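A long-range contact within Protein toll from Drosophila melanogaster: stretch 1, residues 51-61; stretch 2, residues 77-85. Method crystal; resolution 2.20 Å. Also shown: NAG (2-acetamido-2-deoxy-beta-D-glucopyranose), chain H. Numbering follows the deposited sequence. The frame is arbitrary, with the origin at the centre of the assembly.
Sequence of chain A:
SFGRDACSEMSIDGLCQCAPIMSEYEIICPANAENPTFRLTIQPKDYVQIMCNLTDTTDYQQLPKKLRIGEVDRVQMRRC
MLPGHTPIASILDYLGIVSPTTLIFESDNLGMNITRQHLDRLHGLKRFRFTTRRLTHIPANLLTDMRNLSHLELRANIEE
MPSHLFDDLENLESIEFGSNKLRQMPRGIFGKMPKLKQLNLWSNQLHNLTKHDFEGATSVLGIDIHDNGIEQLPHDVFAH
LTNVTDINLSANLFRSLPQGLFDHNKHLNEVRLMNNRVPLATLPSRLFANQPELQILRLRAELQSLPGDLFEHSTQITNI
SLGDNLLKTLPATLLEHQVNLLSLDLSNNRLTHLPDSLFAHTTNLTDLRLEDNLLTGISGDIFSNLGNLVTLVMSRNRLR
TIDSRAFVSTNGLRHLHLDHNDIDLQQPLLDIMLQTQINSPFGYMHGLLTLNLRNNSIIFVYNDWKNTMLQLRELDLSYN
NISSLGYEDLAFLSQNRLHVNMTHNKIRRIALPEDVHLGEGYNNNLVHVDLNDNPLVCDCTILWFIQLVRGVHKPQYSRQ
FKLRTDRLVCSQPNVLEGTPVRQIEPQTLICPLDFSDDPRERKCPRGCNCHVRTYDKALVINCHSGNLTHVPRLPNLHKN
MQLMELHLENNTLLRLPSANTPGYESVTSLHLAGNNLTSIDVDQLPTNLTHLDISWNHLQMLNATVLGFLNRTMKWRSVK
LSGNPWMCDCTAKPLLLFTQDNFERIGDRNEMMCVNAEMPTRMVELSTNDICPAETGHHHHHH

Stretch 1 51-61: MCNLTDTTDYQ
Stretch 2 77-85: MRRCMLPGH

Stretches 51-61 and 77-85 meet first as parallel strand ends and then continue side by side as loops and a 3-10 segment, burying 603 Å² in total. Met51 pairs with Arg78 (CA to CA, 5.0 Å), and Cys52 N donates to Arg78 O at 3.0 Å, nearly straight at 164°. The side chains of Met51 and Arg78 rise from the same face of the sheet. Met51 (t, p, p) curls so that its CE lies over one face of the Arg78 guanidinium, 3.5 Å from CZ, while its SD rests 3.7 Å from Arg79 CD; the thioether thus packs against both arginines, each m, t, p for chi1 to chi3.

At Arg79 the second stretch turns through a left-handed conformation (phi 66°, psi 21°), ending the regular pairing. A water bridges the gap that follows, accepting from Leu54 N and donating to Arg79 O, each at 2.8 Å. A disulfide also ties the two stretches covalently: Cys52 SG and Cys80 SG are 2.0 Å apart, both chi1 m, with chi3 85°. Asn53 points away and carries NAG through its ND2, 1.4 Å from C1; the sugar's acetamide methyl C8 returns over one face of the Arg79 guanidinium, 3.7 Å from NH2.

Beyond the disulfide, Met81 (m, t, p) is the main bump. Its SD enters a hollow lined by Leu54 CB at 3.8 Å, Asp56 N at 3.7 Å and Thr57 N at 4.0 Å. The hollow's backbone is held in shape by Asp59, whose OD2 accepts from Thr55 N at 2.8 Å, and by the 3-10 segment that starts at Thr57 and runs on past Gln61, its first turn closed by Asp59 N donating to Asp56 O at 2.9 Å. From that segment Tyr60 (chi1 m, chi2 -63°) reaches back, its OH donating to Met81 O at 2.5 Å and lying 3.3 Å from Cys80 CB, with both partners at the ring edge. Pro83 CB approaches Tyr60 CE2 obliquely at 4.4 Å.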

ATOM      1  N   MET A  51      24.966   1.300 -30.794  1.00 29.59           N
ATOM      2  CA  MET A  51      23.612   1.080 -31.277  1.00 30.86           C
ATOM      3  C   MET A  51      23.614   1.444 -32.748  1.00 31.93           C
ATOM      4  O   MET A  51      23.984   2.554 -33.113  1.00 37.10           O
ATOM      5  CB  MET A  51      22.601   1.919 -30.491  1.00 39.25           C
ATOM      6  CG  MET A  51      21.200   1.976 -31.102  1.00 48.75           C
ATOM      7  SD  MET A  51      20.160   0.540 -30.748  1.00 66.55           S
ATOM      8  CE  MET A  51      20.124   0.589 -28.955  1.00 41.03           C
ATOM      9  N   CYS A  52      23.241   0.485 -33.590  1.00 32.86           N
ATOM     10  CA  CYS A  52      23.349   0.639 -35.033  1.00 31.70           C
ATOM     11  C   CYS A  52      21.980   0.808 -35.655  1.00 32.04           C
ATOM     12  O   CYS A  52      20.992   0.259 -35.165  1.00 33.03           O
ATOM     13  CB  CYS A  52      23.995  -0.606 -35.661  1.00 28.30           C
ATOM     14  SG  CYS A  52      25.770  -0.867 -35.345  1.00 35.77           S
ATOM     15  N   ASN A  53      21.933   1.551 -36.752  1.00 34.76           N
ATOM     16  CA  ASN A  53      20.768   1.565 -37.627  1.00 40.20           C
ATOM     17  C   ASN A  53      21.287   1.529 -39.055  1.00 39.23           C
ATOM     18  O   ASN A  53      21.502   2.569 -39.663  1.00 38.90           O
ATOM     19  CB  ASN A  53      19.905   2.808 -37.399  1.00 44.29           C
ATOM     20  CG  ASN A  53      18.542   2.702 -38.054  1.00 44.38           C
ATOM     21  OD1 ASN A  53      18.363   1.936 -39.001  1.00 42.96           O
ATOM     22  ND2 ASN A  53      17.568   3.467 -37.541  1.00 61.57           N
ATOM     23  N   LEU A  54      21.476   0.317 -39.573  1.00 36.91           N
ATOM     24  CA  LEU A  54      22.203   0.095 -40.816  1.00 45.64           C
ATOM     25  C   LEU A  54      21.282  -0.420 -41.913  1.00 45.69           C
ATOM     26  O   LEU A  54      20.286  -1.089 -41.631  1.00 43.02           O
ATOM     27  CB  LEU A  54      23.310  -0.939 -40.581  1.00 46.88           C
ATOM     28  CG  LEU A  54      24.688  -0.510 -40.076  1.00 45.15           C
ATOM     29  CD1 LEU A  54      24.610   0.552 -39.007  1.00 49.19           C
ATOM     30  CD2 LEU A  54      25.450  -1.720 -39.563  1.00 39.67           C
ATOM     31  N   THR A  55      21.615  -0.106 -43.161  1.00 42.79           N
ATOM     32  CA  THR A  55      20.914  -0.701 -44.298  1.00 48.82           C
ATOM     33  C   THR A  55      21.890  -1.632 -45.002  1.00 46.72           C
ATOM     34  O   THR A  55      21.495  -2.564 -45.698  1.00 53.19           O
ATOM     35  CB  THR A  55      20.414   0.359 -45.319  1.00 44.14           C
ATOM     36  OG1 THR A  55      21.417   0.582 -46.317  1.00 47.82           O
ATOM     37  CG2 THR A  55      20.082   1.681 -44.638  1.00 46.34           C
ATOM     38  N   ASP A  56      23.173  -1.378 -44.779  1.00 43.66           N
ATOM     39  CA  ASP A  56      24.237  -1.979 -45.564  1.00 46.82           C
ATOM     40  C   ASP A  56      25.536  -2.031 -44.767  1.00 39.27           C
ATOM     41  O   ASP A  56      25.818  -1.164 -43.946  1.00 42.29           O
ATOM     42  CB  ASP A  56      24.458  -1.121 -46.809  1.00 60.85           C
ATOM     43  CG  ASP A  56      25.060  -1.889 -47.937  1.00 75.77           C
ATOM     44  OD1 ASP A  56      26.294  -2.068 -47.936  1.00 79.36           O
ATOM     45  OD2 ASP A  56      24.296  -2.307 -48.831  1.00 88.57           O
ATOM     46  N   THR A  57      26.342  -3.041 -45.030  1.00 38.85           N
ATOM     47  CA  THR A  57      27.627  -3.189 -44.368  1.00 39.62           C
ATOM     48  C   THR A  57      28.565  -1.997 -44.652  1.00 42.28           C
ATOM     49  O   THR A  57      29.413  -1.644 -43.828  1.00 42.37           O
ATOM     50  CB  THR A  57      28.257  -4.559 -44.749  1.00 39.14           C
ATOM     51  OG1 THR A  57      28.158  -5.456 -43.628  1.00 40.60           O
ATOM     52  CG2 THR A  57      29.688  -4.418 -45.188  1.00 47.30           C
ATOM     53  N   THR A  58      28.391  -1.355 -45.803  1.00 39.24           N
ATOM     54  CA  THR A  58      29.158  -0.147 -46.106  1.00 46.40           C
ATOM     55  C   THR A  58      28.858   1.026 -45.151  1.00 45.47           C
ATOM     56  O   THR A  58      29.636   1.977 -45.081  1.00 47.30           O
ATOM     57  CB  THR A  58      28.959   0.323 -47.567  1.00 46.48           C
ATOM     58  OG1 THR A  58      27.655   0.899 -47.720  1.00 54.64           O
ATOM     59  CG2 THR A  58      29.110  -0.842 -48.524  1.00 43.37           C
ATOM     60  N   ASP A  59      27.736   0.969 -44.430  1.00 39.88           N
ATOM     61  CA  ASP A  59      27.388   2.036 -43.486  1.00 43.64           C
ATOM     62  C   ASP A  59      28.422   2.195 -42.364  1.00 43.12           C
ATOM     63  O   ASP A  59      28.520   3.266 -41.758  1.00 43.38           O
ATOM     64  CB  ASP A  59      25.999   1.817 -42.872  1.00 42.07           C
ATOM     65  CG  ASP A  59      24.873   2.074 -43.851  1.00 49.20           C
ATOM     66  OD1 ASP A  59      25.125   2.662 -44.924  1.00 53.73           O
ATOM     67  OD2 ASP A  59      23.725   1.694 -43.533  1.00 53.20           O
ATOM     68  N   TYR A  60      29.200   1.144 -42.096  1.00 37.67           N
ATOM     69  CA  TYR A  60      30.267   1.219 -41.090  1.00 40.73           C
ATOM     70  C   TYR A  60      31.299   2.318 -41.379  1.00 46.56           C
ATOM     71  O   TYR A  60      32.107   2.665 -40.521  1.00 49.07           O
ATOM     72  CB  TYR A  60      30.960  -0.137 -40.908  1.00 32.20           C
ATOM     73  CG  TYR A  60      30.154  -1.123 -40.093  1.00 32.10           C
ATOM     74  CD1 TYR A  60      29.836  -0.860 -38.764  1.00 28.72           C
ATOM     75  CD2 TYR A  60      29.718  -2.329 -40.646  1.00 27.63           C
ATOM     76  CE1 TYR A  60      29.095  -1.758 -38.014  1.00 24.34           C
ATOM     77  CE2 TYR A  60      28.988  -3.234 -39.901  1.00 23.47           C
ATOM     78  CZ  TYR A  60      28.678  -2.944 -38.582  1.00 27.26           C
ATOM     79  OH  TYR A  60      27.943  -3.838 -37.839  1.00 32.63           O
ATOM     80  N   GLN A  61      31.251   2.858 -42.593  1.00 48.26           N
ATOM     81  CA  GLN A  61      32.079   3.979 -43.015  1.00 54.26           C
ATOM     82  C   GLN A  61      31.739   5.236 -42.214  1.00 55.84           C
ATOM     83  O   GLN A  61      32.547   6.163 -42.113  1.00 51.56           O
ATOM     84  CB  GLN A  61      31.824   4.245 -44.495  1.00 58.89           C
ATOM     85  CG  GLN A  61      32.881   5.053 -45.211  1.00 74.70           C
ATOM     86  CD  GLN A  61      32.591   5.163 -46.700  1.00 82.26           C
ATOM     87  OE1 GLN A  61      31.526   4.746 -47.164  1.00 80.62           O
ATOM     88  NE2 GLN A  61      33.538   5.719 -47.458  1.00 84.36           N
ATOM     89  N   MET A  77      27.043  -4.512 -28.656  1.00 21.70           N
ATOM     90  CA  MET A  77      26.671  -4.073 -29.997  1.00 23.11           C
ATOM     91  C   MET A  77      25.229  -4.492 -30.233  1.00 23.85           C
ATOM     92  O   MET A  77      24.886  -5.648 -30.038  1.00 24.10           O
ATOM     93  CB  MET A  77      27.595  -4.691 -31.057  1.00 19.44           C
ATOM     94  CG  MET A  77      29.045  -4.195 -30.990  1.00 23.22           C
ATOM     95  SD  MET A  77      30.162  -4.998 -32.169  1.00 29.14           S
ATOM     96  CE  MET A  77      29.775  -4.022 -33.631  1.00 22.92           C
ATOM     97  N   ARG A  78      24.387  -3.551 -30.649  1.00 22.30           N
ATOM     98  CA  ARG A  78      22.964  -3.806 -30.788  1.00 19.35           C
ATOM     99  C   ARG A  78      22.450  -3.402 -32.162  1.00 23.61           C
ATOM    100  O   ARG A  78      22.657  -2.259 -32.608  1.00 26.26           O
ATOM    101  CB  ARG A  78      22.175  -3.032 -29.712  1.00 24.23           C
ATOM    102  CG  ARG A  78      22.322  -3.618 -28.315  1.00 31.14           C
ATOM    103  CD  ARG A  78      21.617  -2.772 -27.243  1.00 32.84           C
ATOM    104  NE  ARG A  78      20.161  -2.801 -27.342  1.00 40.78           N
ATOM    105  CZ  ARG A  78      19.352  -1.978 -26.673  1.00 42.10           C
ATOM    106  NH1 ARG A  78      19.867  -1.069 -25.853  1.00 38.85           N
ATOM    107  NH2 ARG A  78      18.035  -2.062 -26.817  1.00 37.39           N
ATOM    108  N   ARG A  79      21.751  -4.333 -32.810  1.00 21.34           N
ATOM    109  CA  ARG A  79      21.117  -4.108 -34.121  1.00 22.27           C
ATOM    110  C   ARG A  79      22.141  -3.887 -35.238  1.00 28.26           C
ATOM    111  O   ARG A  79      21.821  -3.337 -36.301  1.00 32.73           O
ATOM    112  CB  ARG A  79      20.104  -2.946 -34.065  1.00 23.50           C
ATOM    113  CG  ARG A  79      19.261  -2.933 -32.799  1.00 33.52           C
ATOM    114  CD  ARG A  79      18.234  -1.814 -32.793  1.00 44.20           C
ATOM    115  NE  ARG A  79      16.970  -2.242 -33.383  1.00 64.10           N
ATOM    116  CZ  ARG A  79      15.772  -1.809 -32.990  1.00 80.54           C
ATOM    117  NH1 ARG A  79      14.674  -2.257 -33.589  1.00 82.35           N
ATOM    118  NH2 ARG A  79      15.669  -0.930 -31.999  1.00 82.26           N
ATOM    119  N   CYS A  80      23.369  -4.335 -35.009  1.00 26.56           N
ATOM    120  CA  CYS A  80      24.421  -4.153 -36.008  1.00 22.75           C
ATOM    121  C   CYS A  80      24.443  -5.316 -36.984  1.00 27.74           C
ATOM    122  O   CYS A  80      23.970  -6.408 -36.666  1.00 20.52           O
ATOM    123  CB  CYS A  80      25.792  -3.977 -35.332  1.00 27.45           C
ATOM    124  SG  CYS A  80      25.829  -2.535 -34.170  1.00 33.61           S
ATOM    125  N   MET A  81      24.971  -5.074 -38.180  1.00 24.10           N
ATOM    126  CA  MET A  81      25.122  -6.141 -39.165  1.00 32.28           C
ATOM    127  C   MET A  81      26.447  -6.827 -38.958  1.00 30.10           C
ATOM    128  O   MET A  81      27.445  -6.177 -38.622  1.00 28.10           O
ATOM    129  CB  MET A  81      25.041  -5.580 -40.593  1.00 23.63           C
ATOM    130  CG  MET A  81      23.715  -4.894 -40.841  1.00 26.33           C
ATOM    131  SD  MET A  81      23.556  -4.202 -42.469  1.00 34.66           S
ATOM    132  CE  MET A  81      23.511  -5.694 -43.466  1.00 30.00           C
ATOM    133  N   LEU A  82      26.454  -8.145 -39.136  1.00 30.18           N
ATOM    134  CA  LEU A  82      27.707  -8.883 -39.163  1.00 22.90           C
ATOM    135  C   LEU A  82      28.533  -8.355 -40.328  1.00 31.61           C
ATOM    136  O   LEU A  82      28.038  -8.234 -41.459  1.00 37.77           O
ATOM    137  CB  LEU A  82      27.459 -10.390 -39.268  1.00 22.11           C
ATOM    138  CG  LEU A  82      26.839 -10.929 -37.974  1.00 26.63           C
ATOM    139  CD1 LEU A  82      26.290 -12.362 -38.157  1.00 21.55           C
ATOM    140  CD2 LEU A  82      27.855 -10.854 -36.832  1.00 18.71           C
ATOM    141  N   PRO A  83      29.802  -8.028 -40.052  1.00 31.53           N
ATOM    142  CA  PRO A  83      30.630  -7.248 -40.974  1.00 33.53           C
ATOM    143  C   PRO A  83      31.253  -8.059 -42.116  1.00 37.49           C
ATOM    144  O   PRO A  83      32.454  -7.940 -42.367  1.00 39.84           O
ATOM    145  CB  PRO A  83      31.714  -6.687 -40.052  1.00 29.05           C
ATOM    146  CG  PRO A  83      31.842  -7.686 -38.982  1.00 30.46           C
ATOM    147  CD  PRO A  83      30.473  -8.253 -38.761  1.00 28.05           C
ATOM    148  N   GLY A  84      30.452  -8.863 -42.802  1.00 37.84           N
ATOM    149  CA  GLY A  84      30.949  -9.651 -43.923  1.00 35.63           C
ATOM    150  C   GLY A  84      32.073 -10.627 -43.574  1.00 38.10           C
ATOM    151  O   GLY A  84      32.018 -11.340 -42.571  1.00 47.19           O
ATOM    152  N   HIS A  85      33.104 -10.653 -44.408  1.00 27.07           N
ATOM    153  CA  HIS A  85      34.252 -11.522 -44.187  1.00 35.01           C
ATOM    154  C   HIS A  85      35.343 -10.802 -43.403  1.00 32.97           C
ATOM    155  O   HIS A  85      36.528 -11.046 -43.602  1.00 40.53           O
ATOM    156  CB  HIS A  85      34.782 -12.010 -45.531  1.00 43.20           C
ATOM    157  CG  HIS A  85      33.777 -12.795 -46.312  1.00 54.27           C
ATOM    158  ND1 HIS A  85      32.967 -13.748 -45.727  1.00 58.56           N
ATOM    159  CD2 HIS A  85      33.431 -12.756 -47.619  1.00 58.70           C
ATOM    160  CE1 HIS A  85      32.177 -14.273 -46.646  1.00 64.75           C
ATOM    161  NE2 HIS A  85      32.438 -13.688 -47.803  1.00 66.55           N
TER
HETATM  162  C1  NAG H2006      16.411   3.597 -38.403  1.00 52.83           C
HETATM  163  C2  NAG H2006      15.111   3.814 -37.623  1.00 64.12           C
HETATM  164  C3  NAG H2006      13.925   3.897 -38.585  1.00 68.01           C
HETATM  165  C4  NAG H2006      14.180   4.909 -39.695  1.00 62.43           C
HETATM  166  C5  NAG H2006      15.535   4.676 -40.353  1.00 60.04           C
HETATM  167  C6  NAG H2006      15.902   5.778 -41.317  1.00 64.46           C
HETATM  168  C7  NAG H2006      15.160   2.888 -35.344  1.00 54.58           C
HETATM  169  C8  NAG H2006      14.868   1.689 -34.493  1.00 56.11           C
HETATM  170  N2  NAG H2006      14.898   2.755 -36.649  1.00 62.97           N
HETATM  171  O3  NAG H2006      12.753   4.270 -37.868  1.00 71.24           O
HETATM  172  O4  NAG H2006      13.177   4.766 -40.693  1.00 64.56           O
HETATM  173  O5  NAG H2006      16.571   4.638 -39.360  1.00 59.77           O
HETATM  174  O6  NAG H2006      16.663   5.278 -42.408  1.00 73.57           O
HETATM  175  O7  NAG H2006      15.621   3.923 -34.875  1.00 50.44           O
HETATM  176  O   HOH W   1      20.474  -1.920 -38.245  1.00 25.77           O